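Local coordinates for protein (sliding clamp) (Enterobacteria phage RB69, PDB 1B77) that forms a ring of three subunits that probably encircles DNA and tethers the phage DNA polymerase to it for processive replication, at residues 19-25 with 51-57; 189-195 with 210-216; 67-72 with 83-87. One frame throughout, in Å; residues are numbered along the deposited sequence.

Interaction 1 of 3, residues 19-25 with 51-57; sequences SGILLSQ and DVALYDL
A short antiparallel ladder running straight into an N-capped helix joins the chain leaving helix 5-15 to the start of helix 57-64 in the N-terminal processivity-factor region: strands 21-23 and 52-54, within residues 19-25 and 51-57, have axes 4.7 Å apart at 156°. Ile21 and Leu54 are a hydrogen-bonded pair (Ile21 N to Leu54 O, Leu54 N to Ile21 O, both 2.8 Å), as are Leu23 and Val52 (Leu23 N to Val52 O 3.1 Å, Val52 N to Leu23 O 3.2 Å). Leu22 faces Ala53 between them.

On one face Ile21 (t, t) brings CG2 to 3.7 Å from CD2 of Leu57 (t, p), while Leu23 (m, t) sets CD1 4.0 Å from CD1 of Leu54 (m, t); Val52 (p) shares this face, and Phe14 covers Ile21. On the other, Leu22 (t, p) lays CD1 4.0 Å from Ala53 CB.

At one end Leu57 N, just past the N-cap Asp56, donates to Ser19 O (2.8 Å); a water joins Ser19 O to Asp56 OD1. At the other, Asp51 (m) takes Gln25 N on OD1 (3.2 Å) and Gln25 NE2 on OD2 (2.8 Å). Apolar side chains thus fill the middle, with polar bonds closing both ends.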
loop_
_atom_site.group_PDB
_atom_site.type_symbol
_atom_site.label_atom_id
_atom_site.label_comp_id
_atom_site.label_asym_id
_atom_site.label_seq_id
_atom_site.Cartn_x
_atom_site.Cartn_y
_atom_site.Cartn_z
ATOM N N SER A 19 -1.398 22.206 7.230
ATOM C CA SER A 19 -0.301 21.382 7.733
ATOM C C SER A 19 0.316 21.909 9.027
ATOM O O SER A 19 1.038 21.182 9.722
ATOM C CB SER A 19 0.783 21.246 6.656
ATOM O OG SER A 19 1.222 22.524 6.220
ATOM N N GLY A 20 0.042 23.166 9.354
ATOM C CA GLY A 20 0.588 23.735 10.571
ATOM C C GLY A 20 -0.520 24.199 11.489
ATOM O O GLY A 20 -1.683 24.218 11.094
ATOM N N ILE A 21 -0.182 24.562 12.718
ATOM C CA ILE A 21 -1.207 25.028 13.639
ATOM C C ILE A 21 -0.651 25.805 14.827
ATOM O O ILE A 21 0.530 25.702 15.167
ATOM C CB ILE A 21 -2.036 23.836 14.178
ATOM C CG1 ILE A 21 -3.290 24.342 14.888
ATOM C CG2 ILE A 21 -1.199 23.008 15.123
ATOM C CD1 ILE A 21 -4.260 23.235 15.222
ATOM N N LEU A 22 -1.502 26.616 15.436
ATOM C CA LEU A 22 -1.093 27.344 16.624
ATOM C C LEU A 22 -1.951 26.790 17.755
ATOM O O LEU A 22 -3.177 26.870 17.703
ATOM C CB LEU A 22 -1.339 28.853 16.473
ATOM C CG LEU A 22 -1.087 29.673 17.752
ATOM C CD1 LEU A 22 0.389 29.577 18.162
ATOM C CD2 LEU A 22 -1.485 31.131 17.523
ATOM N N LEU A 23 -1.312 26.194 18.757
ATOM C CA LEU A 23 -2.048 25.665 19.898
ATOM C C LEU A 23 -2.008 26.734 20.983
ATOM O O LEU A 23 -0.954 27.317 21.238
ATOM C CB LEU A 23 -1.405 24.379 20.417
ATOM C CG LEU A 23 -1.378 23.178 19.477
ATOM C CD1 LEU A 23 -0.560 22.063 20.115
ATOM C CD2 LEU A 23 -2.795 22.715 19.181
ATOM N N SER A 24 -3.160 26.991 21.599
ATOM C CA SER A 24 -3.280 27.993 22.659
ATOM C C SER A 24 -3.783 27.340 23.938
ATOM O O SER A 24 -4.582 26.399 23.900
ATOM C CB SER A 24 -4.261 29.103 22.250
ATOM O OG SER A 24 -3.819 29.783 21.084
ATOM N N GLN A 25 -3.317 27.844 25.073
ATOM C CA GLN A 25 -3.725 27.297 26.359
ATOM C C GLN A 25 -5.251 27.234 26.476
ATOM O O GLN A 25 -5.953 28.158 26.067
ATOM C CB GLN A 25 -3.119 28.141 27.482
ATOM C CG GLN A 25 -1.600 28.217 27.396
ATOM C CD GLN A 25 -0.976 28.948 28.565
ATOM O OE1 GLN A 25 -1.320 28.688 29.719
ATOM N NE2 GLN A 25 -0.041 29.854 28.277
ATOM N N ASP A 51 1.643 27.943 24.948
ATOM C CA ASP A 51 1.360 28.316 23.573
ATOM C C ASP A 51 2.554 27.985 22.688
ATOM O O ASP A 51 3.707 28.255 23.041
ATOM C CB ASP A 51 1.027 29.803 23.489
ATOM C CG ASP A 51 -0.019 30.209 24.506
ATOM O OD1 ASP A 51 -1.225 30.106 24.189
ATOM O OD2 ASP A 51 0.368 30.607 25.634
ATOM N N VAL A 52 2.278 27.379 21.540
ATOM C CA VAL A 52 3.349 27.006 20.632
ATOM C C VAL A 52 2.808 26.737 19.237
ATOM O O VAL A 52 1.730 26.167 19.069
ATOM C CB VAL A 52 4.100 25.748 21.155
ATOM C CG1 VAL A 52 3.168 24.543 21.132
ATOM C CG2 VAL A 52 5.375 25.499 20.329
ATOM N N ALA A 53 3.566 27.169 18.239
ATOM C CA ALA A 53 3.182 26.979 16.860
ATOM C C ALA A 53 3.910 25.770 16.292
ATOM O O ALA A 53 5.102 25.580 16.529
ATOM C CB ALA A 53 3.519 28.224 16.047
ATOM N N LEU A 54 3.186 24.955 15.540
ATOM C CA LEU A 54 3.755 23.771 14.910
ATOM C C LEU A 54 3.691 23.938 13.390
ATOM O O LEU A 54 2.622 24.190 12.833
ATOM C CB LEU A 54 2.979 22.531 15.344
ATOM C CG LEU A 54 3.214 22.107 16.793
ATOM C CD1 LEU A 54 2.122 21.131 17.232
ATOM C CD2 LEU A 54 4.592 21.485 16.919
ATOM N N TYR A 55 4.841 23.810 12.735
ATOM C CA TYR A 55 4.946 23.947 11.282
ATOM C C TYR A 55 4.434 22.694 10.570
ATOM O O TYR A 55 3.774 22.789 9.537
ATOM C CB TYR A 55 6.409 24.170 10.890
ATOM C CG TYR A 55 6.627 24.516 9.432
ATOM C CD1 TYR A 55 6.251 25.756 8.926
ATOM C CD2 TYR A 55 7.203 23.595 8.556
ATOM C CE1 TYR A 55 6.444 26.079 7.579
ATOM C CE2 TYR A 55 7.402 23.903 7.205
ATOM C CZ TYR A 55 7.022 25.146 6.725
ATOM O OH TYR A 55 7.243 25.467 5.406
ATOM N N ASP A 56 4.747 21.526 11.127
ATOM C CA ASP A 56 4.344 20.248 10.540
ATOM C C ASP A 56 3.596 19.409 11.569
ATOM O O ASP A 56 4.143 18.463 12.137
ATOM C CB ASP A 56 5.579 19.478 10.060
ATOM C CG ASP A 56 5.224 18.281 9.183
ATOM O OD1 ASP A 56 4.069 17.792 9.235
ATOM O OD2 ASP A 56 6.122 17.821 8.443
ATOM N N LEU A 57 2.337 19.765 11.793
ATOM C CA LEU A 57 1.488 19.089 12.759
ATOM C C LEU A 57 1.374 17.588 12.539
ATOM O O LEU A 57 1.425 16.812 13.493
ATOM C CB LEU A 57 0.089 19.710 12.736
ATOM C CG LEU A 57 -0.970 19.053 13.620
ATOM C CD1 LEU A 57 -0.469 18.989 15.050
ATOM C CD2 LEU A 57 -2.274 19.842 13.526
HETATM O O HOH W 1 1.330 18.479 8.835
#

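Interaction 2 of 3, residues 189-195 with 210-216; sequences IQPGNYK and ESSQVSY
A single backbone pair opens this contact between residues 189-195 and 210-216: Lys195 N donates to Glu210 O (2.8 Å) and Glu210 N to Lys195 O (2.9 Å), an antiparallel hydrogen-bonded pair with CA atoms 5.0 Å apart. Glu210, extended (t, t), reaches along the same face as Lys195 (t, t, p, t), and its OE1 makes a salt bridge with Lys195 NZ at 3.6 Å.

Ser211 (p) comes next, opposite Tyr194. Its CB lies over the Tyr194 ring in a CH-pi contact, 3.9 Å from the centroid, while its OG accepts from Gln213 N (3.2 Å) and Val214 N (2.9 Å), meeting the definitions of an ST turn and an ST motif. With Ser211 N donating to Val214 O (2.9 Å), the chain reverses tightly here, the short connection by which strand 204-210 turns into its antiparallel neighbour 215-219 within a continuous sheet. Ser212 N donates to a water that in turn donates to Asn193 O; a second water bridges Ser211 OG and Tyr194 OH. That hydroxyl also gives a very short bond to Gln190 O (2.5 Å), drawing the loop 190-193 around the tyrosine (m).

Val214 (t) points its CB toward 189-195 and also packs on Ile10 and Phe14 of helix 5-15. Tyr216 (m) ends the walk: Ile189 CG1 sits over its ring, 4.0 Å from the centroid, Tyr194 CE2 meets its edge 3.8 Å from Tyr216 CE1, and Tyr216 OH receives Gln190 N at 3.0 Å while bonding to Asn13 as well.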
loop_
_atom_site.group_PDB
_atom_site.type_symbol
_atom_site.label_atom_id
_atom_site.label_comp_id
_atom_site.label_asym_id
_atom_site.label_seq_id
_atom_site.Cartn_x
_atom_site.Cartn_y
_atom_site.Cartn_z
ATOM N N ILE A 189 -14.135 17.045 6.039
ATOM C CA ILE A 189 -14.934 16.647 7.193
ATOM C C ILE A 189 -14.689 15.194 7.593
ATOM O O ILE A 189 -14.868 14.292 6.780
ATOM C CB ILE A 189 -16.438 16.807 6.877
ATOM C CG1 ILE A 189 -16.787 18.286 6.738
ATOM C CG2 ILE A 189 -17.277 16.169 7.958
ATOM C CD1 ILE A 189 -16.253 18.920 5.494
ATOM N N GLN A 190 -14.301 14.960 8.843
ATOM C CA GLN A 190 -14.067 13.589 9.296
ATOM C C GLN A 190 -15.404 12.838 9.385
ATOM O O GLN A 190 -16.452 13.455 9.507
ATOM C CB GLN A 190 -13.363 13.585 10.665
ATOM C CG GLN A 190 -14.192 14.139 11.821
ATOM C CD GLN A 190 -13.514 13.943 13.173
ATOM O OE1 GLN A 190 -14.138 14.096 14.217
ATOM N NE2 GLN A 190 -12.234 13.614 13.155
ATOM N N PRO A 191 -15.387 11.499 9.313
ATOM C CA PRO A 191 -16.647 10.746 9.389
ATOM C C PRO A 191 -17.525 11.023 10.614
ATOM O O PRO A 191 -17.030 11.203 11.718
ATOM C CB PRO A 191 -16.187 9.291 9.316
ATOM C CG PRO A 191 -14.784 9.344 9.834
ATOM C CD PRO A 191 -14.248 10.581 9.171
ATOM N N GLY A 192 -18.837 11.065 10.393
ATOM C CA GLY A 192 -19.778 11.325 11.475
ATOM C C GLY A 192 -21.104 11.904 11.002
ATOM O O GLY A 192 -21.313 12.096 9.799
ATOM N N ASN A 193 -22.002 12.170 11.953
ATOM C CA ASN A 193 -23.314 12.747 11.671
ATOM C C ASN A 193 -23.202 14.257 11.870
ATOM O O ASN A 193 -22.649 14.722 12.873
ATOM C CB ASN A 193 -24.363 12.194 12.637
ATOM C CG ASN A 193 -24.540 10.694 12.516
ATOM O OD1 ASN A 193 -24.971 10.187 11.482
ATOM N ND2 ASN A 193 -24.208 9.976 13.578
ATOM N N TYR A 194 -23.727 15.029 10.927
ATOM C CA TYR A 194 -23.627 16.468 11.038
ATOM C C TYR A 194 -24.909 17.254 10.842
ATOM O O TYR A 194 -25.753 16.904 10.025
ATOM C CB TYR A 194 -22.601 17.006 10.034
ATOM C CG TYR A 194 -21.194 16.525 10.265
ATOM C CD1 TYR A 194 -20.794 15.244 9.874
ATOM C CD2 TYR A 194 -20.270 17.339 10.914
ATOM C CE1 TYR A 194 -19.498 14.794 10.130
ATOM C CE2 TYR A 194 -18.978 16.897 11.175
ATOM C CZ TYR A 194 -18.601 15.629 10.784
ATOM O OH TYR A 194 -17.318 15.206 11.053
ATOM N N LYS A 195 -25.030 18.323 11.617
ATOM C CA LYS A 195 -26.140 19.248 11.493
ATOM C C LYS A 195 -25.569 20.239 10.477
ATOM O O LYS A 195 -24.477 20.764 10.677
ATOM C CB LYS A 195 -26.410 19.956 12.826
ATOM C CG LYS A 195 -27.428 21.083 12.720
ATOM C CD LYS A 195 -27.986 21.484 14.087
ATOM C CE LYS A 195 -26.904 22.014 15.012
ATOM N NZ LYS A 195 -27.461 22.402 16.345
ATOM N N GLU A 210 -21.809 20.724 11.826
ATOM C CA GLU A 210 -21.554 20.474 13.224
ATOM C C GLU A 210 -21.907 19.084 13.724
ATOM O O GLU A 210 -23.006 18.572 13.486
ATOM C CB GLU A 210 -22.282 21.513 14.062
ATOM C CG GLU A 210 -22.077 21.329 15.538
ATOM C CD GLU A 210 -22.682 22.453 16.338
ATOM O OE1 GLU A 210 -23.892 22.728 16.159
ATOM O OE2 GLU A 210 -21.951 23.056 17.145
ATOM N N SER A 211 -20.951 18.478 14.419
ATOM C CA SER A 211 -21.135 17.161 15.004
ATOM C C SER A 211 -20.881 17.345 16.488
ATOM O O SER A 211 -20.590 18.450 16.941
ATOM C CB SER A 211 -20.130 16.157 14.433
ATOM O OG SER A 211 -18.801 16.489 14.809
ATOM N N SER A 212 -20.986 16.263 17.242
ATOM C CA SER A 212 -20.754 16.331 18.674
ATOM C C SER A 212 -19.266 16.481 18.961
ATOM O O SER A 212 -18.877 16.819 20.075
ATOM C CB SER A 212 -21.276 15.065 19.343
ATOM O OG SER A 212 -20.626 13.920 18.821
ATOM N N GLN A 213 -18.438 16.237 17.950
ATOM C CA GLN A 213 -16.987 16.323 18.104
ATOM C C GLN A 213 -16.305 17.519 17.454
ATOM O O GLN A 213 -15.376 18.089 18.014
ATOM C CB GLN A 213 -16.329 15.051 17.563
ATOM C CG GLN A 213 -16.083 13.968 18.596
ATOM C CD GLN A 213 -15.319 12.787 18.018
ATOM O OE1 GLN A 213 -14.291 12.957 17.345
ATOM N NE2 GLN A 213 -15.815 11.581 18.281
ATOM N N VAL A 214 -16.753 17.901 16.268
ATOM C CA VAL A 214 -16.120 19.010 15.567
ATOM C C VAL A 214 -17.105 19.890 14.793
ATOM O O VAL A 214 -18.162 19.426 14.369
ATOM C CB VAL A 214 -15.053 18.475 14.559
ATOM C CG1 VAL A 214 -14.387 19.633 13.817
ATOM C CG2 VAL A 214 -14.005 17.662 15.291
ATOM N N SER A 215 -16.745 21.159 14.620
ATOM C CA SER A 215 -17.560 22.101 13.862
ATOM C C SER A 215 -16.712 22.656 12.732
ATOM O O SER A 215 -15.591 23.082 12.964
ATOM C CB SER A 215 -18.040 23.256 14.741
ATOM O OG SER A 215 -19.196 22.893 15.482
ATOM N N TYR A 216 -17.238 22.636 11.513
ATOM C CA TYR A 216 -16.505 23.168 10.370
ATOM C C TYR A 216 -17.287 24.294 9.726
ATOM O O TYR A 216 -18.519 24.262 9.694
ATOM C CB TYR A 216 -16.277 22.112 9.285
ATOM C CG TYR A 216 -15.564 20.850 9.702
ATOM C CD1 TYR A 216 -16.269 19.780 10.236
ATOM C CD2 TYR A 216 -14.193 20.702 9.501
ATOM C CE1 TYR A 216 -15.636 18.583 10.553
ATOM C CE2 TYR A 216 -13.544 19.499 9.818
ATOM C CZ TYR A 216 -14.278 18.447 10.339
ATOM O OH TYR A 216 -13.673 17.245 10.619
HETATM O O HOH W 2 -22.694 14.242 15.701
HETATM O O HOH W 3 -17.180 14.554 13.983
#

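Interaction 3 of 3, residues 67-72 with 83-87; sequences VSDDAE and IADTR
Polar side chains can hold a loop to the end of a strand where few backbone bonds are available, and residues 67-72 against 83-87 give a compact example. Val67 (m) begins with its CB-bearing side facing the partner: CG2 lies 4.1 Å from CG2 of Ile83 (m, t), and CB 3.6 Å from Asp85 OD2.

Ser68 (m) is the polar centre. Both its backbone N (3.1 Å) and its OG (a very short 2.4 Å) donate to OD1 of Asp85 (t). Ser68 also starts a type I beta turn, closed by Ala71 N to Ser68 O at 2.8 Å, so that Asp69 and Asp70 occupy the corners, neither touching residues 83-87, with Asp69 pointing away. Ala71 brings the chain back, its CB 4.0 Å from Ile83 CG2 and its CA 3.4 Å from Ala84 O. Glu72 then pairs with Ala84 as an antiparallel hydrogen-bonded pair, CA atoms 5.2 Å apart: Glu72 N to Ala84 O 3.2 Å, Ala84 N to Glu72 O 2.8 Å. This starts the hairpin of strands 72-75 and 81-84; the carboxylate of Glu72 leads off to Lys2.

The site faces a second subunit, whose Gln125 bonds to Asp85 OD2 and whose Asp122 forms a salt bridge with Arg87. One carboxylate therefore serves two purposes: OD1 fixes the turn within the chain, and OD2 contributes to the junction between subunits of the ring.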
loop_
_atom_site.group_PDB
_atom_site.type_symbol
_atom_site.label_atom_id
_atom_site.label_comp_id
_atom_site.label_asym_id
_atom_site.label_seq_id
_atom_site.Cartn_x
_atom_site.Cartn_y
_atom_site.Cartn_z
ATOM N N VAL A 67 5.796 7.033 21.351
ATOM C CA VAL A 67 6.111 7.127 22.781
ATOM C C VAL A 67 4.924 6.717 23.656
ATOM O O VAL A 67 3.826 6.485 23.153
ATOM C CB VAL A 67 6.541 8.561 23.166
ATOM C CG1 VAL A 67 7.825 8.929 22.443
ATOM C CG2 VAL A 67 5.432 9.556 22.814
ATOM N N SER A 68 5.149 6.629 24.964
ATOM C CA SER A 68 4.088 6.253 25.895
ATOM C C SER A 68 2.888 7.179 25.742
ATOM O O SER A 68 3.043 8.402 25.645
ATOM C CB SER A 68 4.592 6.326 27.340
ATOM O OG SER A 68 5.755 5.537 27.517
ATOM N N ASP A 69 1.695 6.592 25.732
ATOM C CA ASP A 69 0.460 7.355 25.582
ATOM C C ASP A 69 0.323 8.486 26.604
ATOM O O ASP A 69 -0.424 9.437 26.380
ATOM C CB ASP A 69 -0.753 6.425 25.693
ATOM C CG ASP A 69 -0.701 5.272 24.705
ATOM O OD1 ASP A 69 -0.484 5.528 23.497
ATOM O OD2 ASP A 69 -0.882 4.110 25.135
ATOM N N ASP A 70 1.036 8.390 27.721
ATOM C CA ASP A 70 0.955 9.423 28.743
ATOM C C ASP A 70 2.198 10.310 28.753
ATOM O O ASP A 70 2.485 10.988 29.745
ATOM C CB ASP A 70 0.748 8.791 30.126
ATOM C CG ASP A 70 2.003 8.139 30.669
ATOM O OD1 ASP A 70 2.578 7.275 29.969
ATOM O OD2 ASP A 70 2.413 8.492 31.803
ATOM N N ALA A 71 2.930 10.308 27.644
ATOM C CA ALA A 71 4.130 11.124 27.542
ATOM C C ALA A 71 3.775 12.577 27.850
ATOM O O ALA A 71 2.814 13.123 27.309
ATOM C CB ALA A 71 4.729 11.007 26.143
ATOM N N GLU A 72 4.551 13.191 28.732
ATOM C CA GLU A 72 4.325 14.571 29.120
ATOM C C GLU A 72 5.032 15.478 28.121
ATOM O O GLU A 72 6.212 15.283 27.823
ATOM C CB GLU A 72 4.887 14.800 30.525
ATOM C CG GLU A 72 4.627 16.175 31.118
ATOM C CD GLU A 72 3.185 16.373 31.575
ATOM O OE1 GLU A 72 2.667 15.517 32.329
ATOM O OE2 GLU A 72 2.577 17.398 31.187
ATOM N N ILE A 83 9.232 16.174 24.644
ATOM C CA ILE A 83 8.307 15.070 24.844
ATOM C C ILE A 83 8.997 14.064 25.757
ATOM O O ILE A 83 9.908 13.340 25.334
ATOM C CB ILE A 83 7.951 14.393 23.509
ATOM C CG1 ILE A 83 7.421 15.444 22.527
ATOM C CG2 ILE A 83 6.913 13.304 23.738
ATOM C CD1 ILE A 83 7.301 14.950 21.100
ATOM N N ALA A 84 8.562 14.031 27.014
ATOM C CA ALA A 84 9.149 13.148 28.016
ATOM C C ALA A 84 8.527 11.760 28.067
ATOM O O ALA A 84 7.356 11.606 28.412
ATOM C CB ALA A 84 9.067 13.808 29.395
ATOM N N ASP A 85 9.326 10.752 27.725
ATOM C CA ASP A 85 8.872 9.360 27.736
ATOM C C ASP A 85 9.583 8.621 28.883
ATOM O O ASP A 85 10.420 9.205 29.569
ATOM C CB ASP A 85 9.180 8.708 26.385
ATOM C CG ASP A 85 8.438 7.404 26.179
ATOM O OD1 ASP A 85 7.462 7.144 26.912
ATOM O OD2 ASP A 85 8.818 6.646 25.262
ATOM N N THR A 86 9.253 7.349 29.094
ATOM C CA THR A 86 9.853 6.573 30.184
ATOM C C THR A 86 11.383 6.680 30.296
ATOM O O THR A 86 11.893 7.201 31.286
ATOM C CB THR A 86 9.464 5.086 30.083
ATOM O OG1 THR A 86 8.039 4.977 29.939
ATOM C CG2 THR A 86 9.889 4.338 31.352
ATOM N N ARG A 87 12.112 6.190 29.294
ATOM C CA ARG A 87 13.578 6.254 29.328
ATOM C C ARG A 87 14.166 7.139 28.235
ATOM O O ARG A 87 15.379 7.154 28.038
ATOM C CB ARG A 87 14.204 4.870 29.150
ATOM C CG ARG A 87 13.523 3.727 29.845
ATOM C CD ARG A 87 12.800 2.883 28.816
ATOM N NE ARG A 87 12.569 1.517 29.276
ATOM C CZ ARG A 87 11.892 0.604 28.584
ATOM N NH1 ARG A 87 11.375 0.920 27.402
ATOM N NH2 ARG A 87 11.730 -0.625 29.073
#

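The three contacts trade regular strand pairing against side-chain chemistry. Interaction 1 is the most regular, with three successive bridges and a largely aliphatic interior; interactions 2 and 3 each keep one bridge at the end of a hairpin and fill the remainder with turns. Helix 5-15 connects the first two: Phe14 touches both Ile21 and Val214, and Leu57 packs on Ala15, though the nearest atoms of the two contacts stay about 11 Å apart. Interaction 2, nearest the middle of the chain, depends on buried tyrosines, whereas interaction 3, about 30 Å from it between centres, lies at the periphery, where carboxylate bonds dominate and, of the three, it alone meets another subunit.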